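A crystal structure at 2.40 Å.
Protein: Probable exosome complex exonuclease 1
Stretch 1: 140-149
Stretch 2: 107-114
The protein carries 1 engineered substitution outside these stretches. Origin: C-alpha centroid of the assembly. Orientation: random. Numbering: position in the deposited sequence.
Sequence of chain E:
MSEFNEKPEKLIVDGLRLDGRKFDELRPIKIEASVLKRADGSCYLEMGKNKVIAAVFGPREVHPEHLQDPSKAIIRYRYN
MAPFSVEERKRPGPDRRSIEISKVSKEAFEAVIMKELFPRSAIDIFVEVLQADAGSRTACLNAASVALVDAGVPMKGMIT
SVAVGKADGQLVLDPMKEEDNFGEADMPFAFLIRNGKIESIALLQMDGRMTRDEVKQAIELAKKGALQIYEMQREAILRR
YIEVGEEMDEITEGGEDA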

# COMPACT_ATOMS: atom_id res chain seq x y z
N CYS E 140 18.13 -22.55 5.55
CA CYS E 140 18.03 -21.43 4.60
C CYS E 140 19.26 -20.56 4.62
O CYS E 140 19.76 -20.15 3.57
CB CYS E 140 16.77 -20.59 4.85
SG CYS E 140 15.27 -21.58 4.61
N LEU E 141 19.77 -20.27 5.81
CA LEU E 141 20.97 -19.46 5.88
C LEU E 141 22.14 -20.14 5.15
O LEU E 141 22.91 -19.47 4.44
CB LEU E 141 21.33 -19.13 7.32
CG LEU E 141 20.60 -18.00 8.03
CD1 LEU E 141 20.94 -17.99 9.54
CD2 LEU E 141 20.92 -16.65 7.37
N ASN E 142 22.26 -21.46 5.29
CA ASN E 142 23.34 -22.16 4.60
C ASN E 142 23.13 -22.09 3.11
O ASN E 142 24.08 -21.86 2.36
CB ASN E 142 23.50 -23.62 5.06
CG ASN E 142 24.06 -23.74 6.45
OD1 ASN E 142 25.03 -23.05 6.80
ND2 ASN E 142 23.45 -24.59 7.27
N ALA E 143 21.89 -22.31 2.69
CA ALA E 143 21.59 -22.31 1.26
C ALA E 143 21.80 -20.91 0.70
O ALA E 143 22.36 -20.73 -0.39
CB ALA E 143 20.18 -22.79 1.01
N ALA E 144 21.40 -19.90 1.47
CA ALA E 144 21.55 -18.53 0.98
C ALA E 144 23.01 -18.10 0.76
O ALA E 144 23.32 -17.42 -0.22
CB ALA E 144 20.83 -17.56 1.89
N SER E 145 23.92 -18.51 1.66
CA SER E 145 25.34 -18.16 1.53
C SER E 145 25.95 -18.84 0.31
O SER E 145 26.79 -18.27 -0.39
CB SER E 145 26.14 -18.53 2.80
OG SER E 145 27.45 -17.95 2.80
N VAL E 146 25.51 -20.08 0.05
CA VAL E 146 25.93 -20.78 -1.16
C VAL E 146 25.45 -20.00 -2.39
O VAL E 146 26.25 -19.69 -3.28
CB VAL E 146 25.45 -22.26 -1.21
CG1 VAL E 146 25.67 -22.86 -2.59
CG2 VAL E 146 26.17 -23.08 -0.17
N ALA E 147 24.16 -19.65 -2.40
CA ALA E 147 23.58 -18.88 -3.51
C ALA E 147 24.29 -17.55 -3.74
O ALA E 147 24.55 -17.15 -4.88
CB ALA E 147 22.07 -18.67 -3.32
N LEU E 148 24.61 -16.86 -2.65
CA LEU E 148 25.34 -15.61 -2.75
C LEU E 148 26.69 -15.83 -3.42
O LEU E 148 27.08 -15.07 -4.31
CB LEU E 148 25.50 -14.94 -1.37
CG LEU E 148 24.23 -14.28 -0.81
CD1 LEU E 148 24.37 -13.90 0.65
CD2 LEU E 148 23.82 -13.06 -1.65
N VAL E 149 27.39 -16.89 -3.03
CA VAL E 149 28.70 -17.14 -3.61
C VAL E 149 28.56 -17.52 -5.07
O VAL E 149 29.34 -17.08 -5.91
CB VAL E 149 29.50 -18.22 -2.84
CG1 VAL E 149 30.79 -18.55 -3.58
CG2 VAL E 149 29.82 -17.74 -1.43
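Stretch 2 107-114: EAFEAVIM

What backbone does stretch 2 bring to the helix of stretch 1? Residues 140-149 are helical throughout, with a regular ladder of backbone hydrogen bonds from Ala144 N to Cys140 O (2.7 Å) through to Val149 N to Ser145 O (3.0 Å). Stretch 2 comes in on a helix that begins earlier in the chain, and its later residues are loop or turn. The loosening can be followed in its hydrogen bonds: Ala111 N reaches Glu107 O in a weak bond of 3.3 Å, whereas Phe109 O accepts from both Val112 N and Ile113 N, each at 2.9 Å. At Val112 phi is -139°, and at Ile113 psi is 134°, so by this point the chain has left helical geometry and is extending.

In which direction does stretch 2 run along the helix? The nearest CA pairs rise in the same order on both sides: Leu141 with Ala108 at 8.7 Å between CA atoms, Ser145 with Phe109 at 8.4 Å between CA atoms, and Leu148 with Ile113 at 9.0 Å between CA atoms. The two chains therefore advance in the same sense, Ala108 and Phe109 lying by Leu141 and Ser145, and Ile113 by Leu148. With the backbones this far apart, stretch 2 reaches the helix through its side chains, above all Phe109.

How does Phe109 fit against the helix? Its CA-to-CB bond points toward stretch 1, and with chi1 at -72° (m) the ring enters as a knob among Leu141, Ala144, Ser145 and Leu148, residues spaced so that successive turns of the helix frame one hollow. Leu148 CD1 comes to 3.3 Å from Phe109 CD2, and Leu141 CD2 to 3.4 Å from Phe109 CE1, so leucine methyls pack tightly against two different sides of the ring. Ala144 CB lies 3.9 Å from Phe109 CZ; its short side chain, pointing toward stretch 2, leaves the tip of the ring close to the helix backbone. There Ser145 N is 3.8 Å from Phe109 CZ, but this amide already donates to Leu141 O (3.1 Å), and the approach is one of packing.

What apolar packing extends beyond the ring? Leu141 CD2 also lies 4.4 Å from Ala108 CB, a looser contact. Leu148 CD1 reaches Ile113 CD1 at 4.0 Å. The CA-to-CB bond of Ile113 points sideways, yet the end of its side chain comes nearer, which lets the loop add to the contact after the helix has been left behind.

Do polar groups help to hold the stretches together? No hydrogen bond crosses between them. The side chain of Ser145 comes nearest the ring through its CB, 4.0 Å from Phe109 CE2, while its OG is hydrogen-bonded elsewhere in the structure. The contact, 258 Å² summed over both sides, thus rests on close packing around one aromatic side chain.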

# COMPACT_ATOMS: atom_id res chain seq x y z
N GLU E 107 19.98 -9.52 8.55
CA GLU E 107 20.98 -8.91 9.42
C GLU E 107 22.30 -9.69 9.38
O GLU E 107 23.37 -9.08 9.35
CB GLU E 107 20.40 -8.76 10.84
CG GLU E 107 19.59 -7.46 10.97
CD GLU E 107 18.55 -7.48 12.08
OE1 GLU E 107 18.44 -8.49 12.80
OE2 GLU E 107 17.84 -6.46 12.23
N ALA E 108 22.22 -11.02 9.31
CA ALA E 108 23.41 -11.86 9.24
C ALA E 108 24.22 -11.56 7.99
O ALA E 108 25.45 -11.62 8.01
CB ALA E 108 23.04 -13.36 9.32
N PHE E 109 23.54 -11.23 6.90
CA PHE E 109 24.28 -10.98 5.66
C PHE E 109 24.73 -9.53 5.52
O PHE E 109 25.73 -9.26 4.84
CB PHE E 109 23.49 -11.47 4.45
CG PHE E 109 23.45 -12.97 4.34
CD1 PHE E 109 22.32 -13.68 4.72
CD2 PHE E 109 24.57 -13.68 3.90
CE1 PHE E 109 22.30 -15.08 4.63
CE2 PHE E 109 24.55 -15.05 3.81
CZ PHE E 109 23.41 -15.75 4.17
N GLU E 110 24.00 -8.61 6.16
CA GLU E 110 24.37 -7.20 6.09
C GLU E 110 25.74 -7.06 6.68
O GLU E 110 26.54 -6.22 6.28
CB GLU E 110 23.38 -6.31 6.85
CG GLU E 110 22.01 -6.24 6.20
CD GLU E 110 21.08 -5.25 6.88
OE1 GLU E 110 20.86 -5.33 8.12
OE2 GLU E 110 20.55 -4.38 6.16
N ALA E 111 26.01 -7.93 7.64
CA ALA E 111 27.28 -7.97 8.36
C ALA E 111 28.46 -8.47 7.50
O ALA E 111 29.61 -8.44 7.95
CB ALA E 111 27.13 -8.84 9.62
N VAL E 112 28.19 -8.91 6.28
CA VAL E 112 29.18 -9.66 5.53
C VAL E 112 29.30 -9.33 4.03
O VAL E 112 30.39 -9.36 3.46
CB VAL E 112 28.94 -11.16 5.75
CG1 VAL E 112 29.43 -11.97 4.59
CG2 VAL E 112 29.61 -11.61 7.05
N ILE E 113 28.18 -9.02 3.38
CA ILE E 113 28.21 -8.58 2.00
C ILE E 113 28.90 -7.23 1.90
O ILE E 113 28.63 -6.34 2.70
CB ILE E 113 26.78 -8.48 1.40
CG1 ILE E 113 26.20 -9.89 1.18
CG2 ILE E 113 26.78 -7.67 0.12
CD1 ILE E 113 24.68 -9.95 1.08
N MET E 114 29.81 -7.07 0.95
CA MET E 114 30.44 -5.77 0.72
C MET E 114 29.48 -4.83 -0.03
O MET E 114 29.63 -4.59 -1.22
CB MET E 114 31.77 -5.92 -0.01
CG MET E 114 32.77 -6.81 0.72
SD MET E 114 34.31 -7.02 -0.20
CE MET E 114 34.95 -5.34 -0.20